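Local structure of flagellar biosynthesis protein flhF (Bacillus subtilis, 2PX0) at residues Lys135-Ile140 with His185-Thr190; Leu125-Met130 with Glu158-Pro163; Thr247-Thr252 with Gly270-Gly275. The protein binds GTP as a member of the signal recognition particle GTPase family, forms a homodimer with bound GTP and is necessary for flagellar biosynthesis. One frame throughout, in Å; residues are numbered along the deposited sequence.

Interaction 1. Residues Lys135-Ile140 with His185-Thr190; sequences KKIAFI and HVFVDT
The side chain of I140 straddles the groove between V186 and V188 on the neighbouring strand. With CD1 anti to CA (chi2 -177°), its longer branch runs out over V186, where CD1 lies 3.5 Å from V186 CG1. The root of the same side chain meets the other wall of the groove, CB being 3.9 Å from V188 CG2. V186 CG1 in turn lodges between the I140 branch and the methyl group of A138, with A138 CB at 4.0 Å. Helix 170-179 covers this side of the sheet, its F173 touching both I140 and V188.

On the opposite side, towards helix 118-132, F187 is the bump and I137 and F139 form the hollow. I137 CG2 approaches the F187 ring at CD1, 3.6 Å away, whereas F139 brings CE1 to within 3.9 Å of F187 CB. The carbonyl oxygen of A138 lies at the edge of the F187 ring, near its plane. Towards the start of the strands, the aliphatic part of K135 packs on H185, CD standing 3.4 Å from H185 CE1.

Beneath the side chains the backbones run parallel, 25° apart. F187 N donates to A138 O (2.9 Å, 160° at the hydrogen), I140 N to F187 O, and D189 N to I140 O; the bonds nearer the start of the strands are weak. Strand 185-189 is also bonded to strand 107-112, whereas strand 137-141 is outermost within the chain. This parallel pairing belongs to the core sheet of the P-loop GTPase fold. The inner strand delivers D189, whose side chain is hydrogen-bonded to T119 and lies near the magnesium ion, to the nucleotide site.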
# COMPACT_ATOMS: atom_id res chain seq x y z
N LYS A 135 -19.06 25.90 2.82
CA LYS A 135 -18.78 25.91 4.25
C LYS A 135 -17.46 26.55 4.64
O LYS A 135 -16.54 26.65 3.84
CB LYS A 135 -18.84 24.48 4.81
CG LYS A 135 -20.23 23.88 4.82
CD LYS A 135 -20.23 22.51 5.46
CE LYS A 135 -21.63 21.92 5.48
NZ LYS A 135 -22.57 22.77 6.26
N LYS A 136 -17.39 26.99 5.89
CA LYS A 136 -16.18 27.60 6.43
C LYS A 136 -15.27 26.46 6.82
O LYS A 136 -15.49 25.81 7.85
CB LYS A 136 -16.48 28.45 7.67
CG LYS A 136 -16.91 29.88 7.38
CD LYS A 136 -17.03 30.68 8.67
CE LYS A 136 -18.13 30.12 9.59
NZ LYS A 136 -18.25 30.89 10.86
N ILE A 137 -14.24 26.24 6.01
CA ILE A 137 -13.29 25.18 6.25
C ILE A 137 -12.07 25.66 7.03
O ILE A 137 -11.70 26.83 6.97
CB ILE A 137 -12.81 24.61 4.90
CG1 ILE A 137 -14.02 24.22 4.06
CG2 ILE A 137 -11.94 23.41 5.11
CD1 ILE A 137 -15.01 23.32 4.79
N ALA A 138 -11.47 24.75 7.77
CA ALA A 138 -10.28 25.05 8.55
C ALA A 138 -9.41 23.79 8.50
O ALA A 138 -9.91 22.70 8.24
CB ALA A 138 -10.65 25.38 9.98
N PHE A 139 -8.11 23.95 8.75
CA PHE A 139 -7.20 22.82 8.74
C PHE A 139 -6.40 22.75 10.02
O PHE A 139 -6.35 23.71 10.77
CB PHE A 139 -6.24 22.92 7.56
CG PHE A 139 -6.83 22.46 6.27
CD1 PHE A 139 -7.04 21.10 6.04
CD2 PHE A 139 -7.15 23.37 5.27
CE1 PHE A 139 -7.56 20.65 4.82
CE2 PHE A 139 -7.66 22.93 4.05
CZ PHE A 139 -7.87 21.57 3.82
N ILE A 140 -5.79 21.60 10.25
CA ILE A 140 -4.95 21.36 11.43
C ILE A 140 -4.09 20.16 11.11
O ILE A 140 -4.58 19.18 10.56
CB ILE A 140 -5.78 20.98 12.67
CG1 ILE A 140 -6.60 22.17 13.17
CG2 ILE A 140 -4.85 20.46 13.76
CD1 ILE A 140 -7.39 21.87 14.42
N HIS A 185 -16.39 23.07 9.77
CA HIS A 185 -15.59 21.86 9.80
C HIS A 185 -14.10 22.16 9.87
O HIS A 185 -13.61 23.13 9.29
CB HIS A 185 -15.89 21.04 8.55
CG HIS A 185 -17.33 20.64 8.43
ND1 HIS A 185 -17.89 20.22 7.25
CD2 HIS A 185 -18.32 20.59 9.36
CE1 HIS A 185 -19.16 19.93 7.44
NE2 HIS A 185 -19.45 20.15 8.71
N VAL A 186 -13.39 21.31 10.59
CA VAL A 186 -11.95 21.45 10.74
C VAL A 186 -11.35 20.10 10.35
O VAL A 186 -11.53 19.09 11.04
CB VAL A 186 -11.59 21.78 12.17
CG1 VAL A 186 -10.13 22.18 12.25
CG2 VAL A 186 -12.48 22.88 12.69
N PHE A 187 -10.63 20.08 9.24
CA PHE A 187 -10.01 18.85 8.77
C PHE A 187 -8.61 18.62 9.34
O PHE A 187 -7.66 19.35 9.02
CB PHE A 187 -10.00 18.84 7.24
CG PHE A 187 -11.37 18.89 6.63
CD1 PHE A 187 -12.07 20.10 6.54
CD2 PHE A 187 -12.01 17.73 6.20
CE1 PHE A 187 -13.38 20.15 6.03
CE2 PHE A 187 -13.32 17.77 5.70
CZ PHE A 187 -14.01 18.98 5.61
N VAL A 188 -8.50 17.61 10.20
CA VAL A 188 -7.24 17.25 10.84
C VAL A 188 -6.55 16.09 10.14
O VAL A 188 -7.14 15.03 9.94
CB VAL A 188 -7.45 16.85 12.30
CG1 VAL A 188 -6.11 16.56 12.94
CG2 VAL A 188 -8.19 17.94 13.03
N ASP A 189 -5.28 16.30 9.78
CA ASP A 189 -4.46 15.30 9.09
C ASP A 189 -3.51 14.76 10.17
O ASP A 189 -3.22 15.46 11.14
CB ASP A 189 -3.69 15.99 7.95
CG ASP A 189 -2.86 15.03 7.08
OD1 ASP A 189 -3.12 13.81 7.11
OD2 ASP A 189 -1.95 15.51 6.36
N THR A 190 -3.07 13.51 10.03
CA THR A 190 -2.19 12.90 11.03
C THR A 190 -0.99 12.20 10.39
O THR A 190 -0.99 11.93 9.20
CB THR A 190 -2.94 11.86 11.90
OG1 THR A 190 -3.22 10.70 11.11
CG2 THR A 190 -4.24 12.43 12.43

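Interaction 2. Residues Leu125-Met130 with Glu158-Pro163; sequences LAAISM and ELLQAP
The thioether of M130 meets the flat carbonyl group of L160 at its oxygen end, not on its face, SD lying close to the carbonyl plane and CE out of it; SD and CE are each 3.4 Å from L160 O. CE also comes near the next carbonyl, that of Q161, and reaches towards the methyl group of A162. A second peptide unit, on the helix, meets the leucine, with A127 N 3.9 Å from L160 CD2. Of the rings around the contact, F139 and F187 of the adjoining sheet pack on A126, and F180 touches P163.

The contact turns on L160, which projects from the loop towards helix 118-132 and divides its two methyl groups between neighbouring alanines. CD2 lies 4.0 Å from A126 CB, and CD1 is 4.1 Å from A127 CB. Alongside them the side chains of M130 and L160 overlap from opposing directions, M130 SD sitting 3.6 Å from L160 CG. The methionine leaves the helix extended, CG anti to the backbone N (chi1 175°), and turns only at chi3 (-87°), which swings CE towards the loop backbone. An alanine at L160 would probably open a gap beside A126 and A127 and leave the M130 sulfur without its apolar neighbour.

The loop comes directly after helix 149-157, and positive phi at Q161 (52°) is consistent with a Schellman-type end to that helix, though the place of Q161 N is doubtful. The contact thus joins helix 118-132 to the turn that carries the chain past the edge of the sheet.

None of the approaches between the two segments is a hydrogen bond or an ion pair. Cohesion here therefore rests mainly on van der Waals packing of aliphatic carbon and sulfur, with the thioether also against the L160 carbonyl oxygen, and depends on shape more than on direction.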
# COMPACT_ATOMS: atom_id res chain seq x y z
N LEU A 125 -11.76 15.72 0.56
CA LEU A 125 -12.84 15.95 1.51
C LEU A 125 -13.07 17.42 1.91
O LEU A 125 -14.21 17.79 2.24
CB LEU A 125 -12.60 15.11 2.77
CG LEU A 125 -13.69 14.12 3.14
CD1 LEU A 125 -14.05 13.28 1.93
CD2 LEU A 125 -13.22 13.25 4.26
N ALA A 126 -12.02 18.24 1.89
CA ALA A 126 -12.14 19.65 2.27
C ALA A 126 -12.67 20.53 1.15
O ALA A 126 -13.55 21.35 1.37
CB ALA A 126 -10.80 20.19 2.76
N ALA A 127 -12.12 20.37 -0.05
CA ALA A 127 -12.58 21.15 -1.18
C ALA A 127 -14.09 20.94 -1.35
O ALA A 127 -14.84 21.90 -1.54
CB ALA A 127 -11.86 20.73 -2.45
N ILE A 128 -14.52 19.69 -1.26
CA ILE A 128 -15.94 19.36 -1.41
C ILE A 128 -16.81 20.10 -0.39
O ILE A 128 -17.84 20.67 -0.74
CB ILE A 128 -16.20 17.84 -1.24
CG1 ILE A 128 -15.23 17.03 -2.10
CG2 ILE A 128 -17.62 17.53 -1.64
CD1 ILE A 128 -15.42 17.20 -3.59
N SER A 129 -16.42 20.07 0.88
CA SER A 129 -17.20 20.75 1.90
C SER A 129 -17.27 22.23 1.60
O SER A 129 -18.33 22.85 1.69
CB SER A 129 -16.59 20.53 3.29
OG SER A 129 -16.95 19.26 3.81
N MET A 130 -16.13 22.81 1.22
CA MET A 130 -16.08 24.22 0.90
C MET A 130 -16.76 24.53 -0.44
O MET A 130 -17.93 24.91 -0.48
CB MET A 130 -14.64 24.71 0.83
CG MET A 130 -14.51 26.16 0.38
SD MET A 130 -12.82 26.71 0.23
CE MET A 130 -12.53 27.25 1.92
N GLU A 158 -3.50 27.21 1.38
CA GLU A 158 -3.44 28.58 0.89
C GLU A 158 -4.30 28.66 -0.37
O GLU A 158 -5.04 29.63 -0.56
CB GLU A 158 -2.00 29.00 0.56
CG GLU A 158 -1.04 29.01 1.75
CD GLU A 158 0.39 29.38 1.36
OE1 GLU A 158 0.77 29.17 0.18
OE2 GLU A 158 1.14 29.87 2.24
N LEU A 159 -4.19 27.65 -1.23
CA LEU A 159 -4.98 27.61 -2.47
C LEU A 159 -6.46 27.65 -2.13
O LEU A 159 -7.19 28.51 -2.61
CB LEU A 159 -4.69 26.34 -3.27
CG LEU A 159 -3.46 26.24 -4.18
CD1 LEU A 159 -3.48 24.90 -4.91
CD2 LEU A 159 -3.48 27.36 -5.20
N LEU A 160 -6.89 26.71 -1.31
CA LEU A 160 -8.29 26.63 -0.91
C LEU A 160 -8.58 27.87 -0.09
O LEU A 160 -9.72 28.12 0.30
CB LEU A 160 -8.50 25.37 -0.07
CG LEU A 160 -9.87 24.70 -0.14
CD1 LEU A 160 -10.21 24.40 -1.59
CD2 LEU A 160 -9.86 23.42 0.68
N GLN A 161 -7.54 28.66 0.15
CA GLN A 161 -7.65 29.89 0.93
C GLN A 161 -8.35 29.58 2.25
O GLN A 161 -9.49 29.98 2.47
CB GLN A 161 -8.43 30.95 0.14
CG GLN A 161 -7.80 32.33 0.20
CD GLN A 161 -8.55 33.36 -0.64
OE1 GLN A 161 -8.60 33.27 -1.87
NE2 GLN A 161 -9.14 34.35 0.03
N ALA A 162 -7.64 28.86 3.11
CA ALA A 162 -8.16 28.46 4.42
C ALA A 162 -7.04 28.45 5.45
O ALA A 162 -5.86 28.40 5.11
CB ALA A 162 -8.80 27.07 4.32
N PRO A 163 -7.41 28.51 6.74
CA PRO A 163 -6.44 28.51 7.85
C PRO A 163 -5.90 27.13 8.23
O PRO A 163 -6.60 26.13 8.11
CB PRO A 163 -7.23 29.15 8.98
CG PRO A 163 -8.61 28.66 8.73
CD PRO A 163 -8.76 28.81 7.23

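Interaction 3. Residues Thr247-Thr252 with Gly270-Gly275; sequences TKIDET and GFMTNG. With GNP (phosphoaminophosphonic acid-guanylate ester), chain J.
I249 CG1 and D250 CG both sit between the backbone N and the carbonyl carbon (chi1 61° and 71°), which brings each to the backbone of 273-274. I249 CG1 rests against T273 O, and CD1 goes on to meet M272 CE at 3.5 Å, the two side chains crossing at about a right angle. D250 CG lies beside the carbonyl of N274, and the carboxylate extends to the guanine. Its OD1 accepts a bond from N1 of the nucleotide (3.1 Å, 153° at the hydrogen), while bonds from N2 to both OD1 and OD2 are long and weak.

Residues 247-250 read TKID, the guanine-recognition TKxD motif (G4) of GTPases. Here the extended K248 chain passes the base, CG being 4.0 Å from C5 of the nucleotide, and ends near O4'. Its NZ, whose place is less sure, is bonded to O4', to G115 O and to T114 of the second subunit.

Facing this motif, the segment after strand 271-272 supplies bonds to O6 of the base: G275 N donates to it at 3.2 Å. T273 OG1 is also bonded to O6, although its position is less sure. Between the segments I249 N makes a weak bond to T273 O, 3.3 Å long. N194 of the second subunit packs on D250 and E251.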
# COMPACT_ATOMS: atom_id res chain seq x y z
N THR A 247 -8.92 3.44 0.08
CA THR A 247 -8.39 4.14 -1.06
C THR A 247 -7.91 3.22 -2.17
O THR A 247 -7.84 2.00 -2.01
CB THR A 247 -7.22 5.02 -0.64
OG1 THR A 247 -6.16 4.17 -0.21
CG2 THR A 247 -7.63 5.96 0.50
N LYS A 248 -7.59 3.82 -3.31
CA LYS A 248 -7.05 3.11 -4.45
C LYS A 248 -7.84 1.91 -4.97
O LYS A 248 -7.26 0.95 -5.49
CB LYS A 248 -5.62 2.68 -4.11
CG LYS A 248 -4.92 3.70 -3.22
CD LYS A 248 -3.44 3.44 -3.11
CE LYS A 248 -2.78 4.61 -2.38
NZ LYS A 248 -1.30 4.51 -2.35
N ILE A 249 -9.17 1.97 -4.87
CA ILE A 249 -9.99 0.88 -5.37
C ILE A 249 -9.78 0.77 -6.87
O ILE A 249 -10.02 -0.28 -7.47
CB ILE A 249 -11.49 1.09 -5.08
CG1 ILE A 249 -11.98 2.36 -5.76
CG2 ILE A 249 -11.73 1.15 -3.57
CD1 ILE A 249 -13.47 2.61 -5.54
N ASP A 250 -9.32 1.85 -7.48
CA ASP A 250 -9.06 1.87 -8.90
C ASP A 250 -7.68 1.30 -9.15
O ASP A 250 -7.21 1.29 -10.28
CB ASP A 250 -9.06 3.29 -9.42
CG ASP A 250 -7.84 4.08 -8.94
OD1 ASP A 250 -7.69 4.26 -7.72
OD2 ASP A 250 -7.03 4.52 -9.79
N GLU A 251 -7.02 0.83 -8.09
CA GLU A 251 -5.66 0.31 -8.23
C GLU A 251 -5.54 -1.17 -7.87
O GLU A 251 -4.53 -1.82 -8.17
CB GLU A 251 -4.72 1.14 -7.36
CG GLU A 251 -3.27 1.06 -7.74
CD GLU A 251 -2.47 2.17 -7.08
OE1 GLU A 251 -2.98 3.31 -7.02
OE2 GLU A 251 -1.33 1.92 -6.64
N THR A 252 -6.58 -1.70 -7.23
CA THR A 252 -6.59 -3.10 -6.81
C THR A 252 -7.27 -3.97 -7.86
O THR A 252 -7.82 -3.45 -8.82
CB THR A 252 -7.29 -3.25 -5.44
OG1 THR A 252 -7.23 -4.61 -5.01
CG2 THR A 252 -8.72 -2.78 -5.51
N GLY A 270 -17.17 4.88 4.98
CA GLY A 270 -17.69 6.22 4.77
C GLY A 270 -17.35 6.59 3.35
O GLY A 270 -18.23 6.83 2.53
N PHE A 271 -16.06 6.58 3.04
CA PHE A 271 -15.60 6.94 1.72
C PHE A 271 -14.69 5.91 1.02
O PHE A 271 -14.15 4.99 1.64
CB PHE A 271 -14.88 8.28 1.82
CG PHE A 271 -15.75 9.38 2.31
CD1 PHE A 271 -16.65 10.01 1.45
CD2 PHE A 271 -15.74 9.75 3.65
CE1 PHE A 271 -17.53 10.97 1.92
CE2 PHE A 271 -16.62 10.72 4.13
CZ PHE A 271 -17.51 11.33 3.27
N MET A 272 -14.56 6.08 -0.28
CA MET A 272 -13.70 5.25 -1.10
C MET A 272 -13.14 6.22 -2.14
O MET A 272 -13.84 7.13 -2.57
CB MET A 272 -14.49 4.13 -1.79
CG MET A 272 -14.97 3.00 -0.86
SD MET A 272 -14.99 1.37 -1.67
CE MET A 272 -15.89 1.76 -3.10
N THR A 273 -11.89 6.04 -2.52
CA THR A 273 -11.26 6.92 -3.49
C THR A 273 -10.93 6.12 -4.74
O THR A 273 -10.73 4.92 -4.65
CB THR A 273 -9.99 7.52 -2.89
OG1 THR A 273 -9.11 6.48 -2.51
CG2 THR A 273 -10.33 8.33 -1.66
N ASN A 274 -10.89 6.77 -5.90
CA ASN A 274 -10.62 6.07 -7.16
C ASN A 274 -9.62 6.73 -8.10
O ASN A 274 -9.65 6.50 -9.30
CB ASN A 274 -11.93 5.83 -7.93
CG ASN A 274 -12.79 7.08 -8.05
OD1 ASN A 274 -13.33 7.57 -7.06
ND2 ASN A 274 -12.90 7.61 -9.25
N GLY A 275 -8.72 7.55 -7.55
CA GLY A 275 -7.72 8.21 -8.37
C GLY A 275 -7.01 9.33 -7.63
O GLY A 275 -7.22 9.50 -6.43
PG GNP J . 1.66 9.50 4.68
O1G GNP J . 3.03 9.12 4.26
O2G GNP J . 1.57 10.96 5.17
O3G GNP J . 1.09 8.56 5.69
N3B GNP J . 0.85 9.40 3.21
PB GNP J . -0.76 9.76 3.11
O1B GNP J . -1.57 8.76 3.77
O2B GNP J . -0.89 11.19 3.54
O3A GNP J . -0.87 9.59 1.49
PA GNP J . -0.72 10.65 0.38
O1A GNP J . -1.85 11.62 0.41
O2A GNP J . 0.71 11.14 0.51
O5' GNP J . -0.86 9.84 -0.89
C5' GNP J . 0.10 8.82 -1.18
C4' GNP J . -0.02 8.37 -2.59
O4' GNP J . -1.14 7.62 -2.92
C3' GNP J . 0.01 9.55 -3.61
O3' GNP J . 0.94 9.30 -4.67
C2' GNP J . -1.42 9.61 -4.12
O2' GNP J . -1.54 10.12 -5.41
C1' GNP J . -1.81 8.17 -4.03
N9 GNP J . -3.28 8.04 -3.88
C8 GNP J . -4.05 8.55 -2.75
N7 GNP J . -5.32 8.28 -2.92
C5 GNP J . -5.36 7.57 -4.22
C6 GNP J . -6.50 7.01 -4.93
O6 GNP J . -7.63 7.02 -4.64
N1 GNP J . -6.10 6.41 -6.12
C2 GNP J . -4.75 6.42 -6.45
N2 GNP J . -4.55 5.74 -7.70
N3 GNP J . -3.71 6.88 -5.88
C4 GNP J . -4.11 7.46 -4.72

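All three interactions lie in the GTPase domain. Interactions 1 and 2 are interleaved along the chain, in the order 125-130, 135-140, 158-163, 185-190, and their centres are 8 Å apart. They touch directly: F139 N lies 2.7 Å from P163 O, a probable hydrogen bond, and M130 packs on I137 and A126 on F139, joining sheet edge, helix 118-132 and loop. Interaction 3 follows later in the chain, its centre 22 Å from interaction 1 and 21 Å from interaction 2. It reaches the same parallel sheet at the opposite outermost strand. One nucleotide links the two ends of the site, with D189 near the magnesium ion and 247-252 and 270-275 at the base.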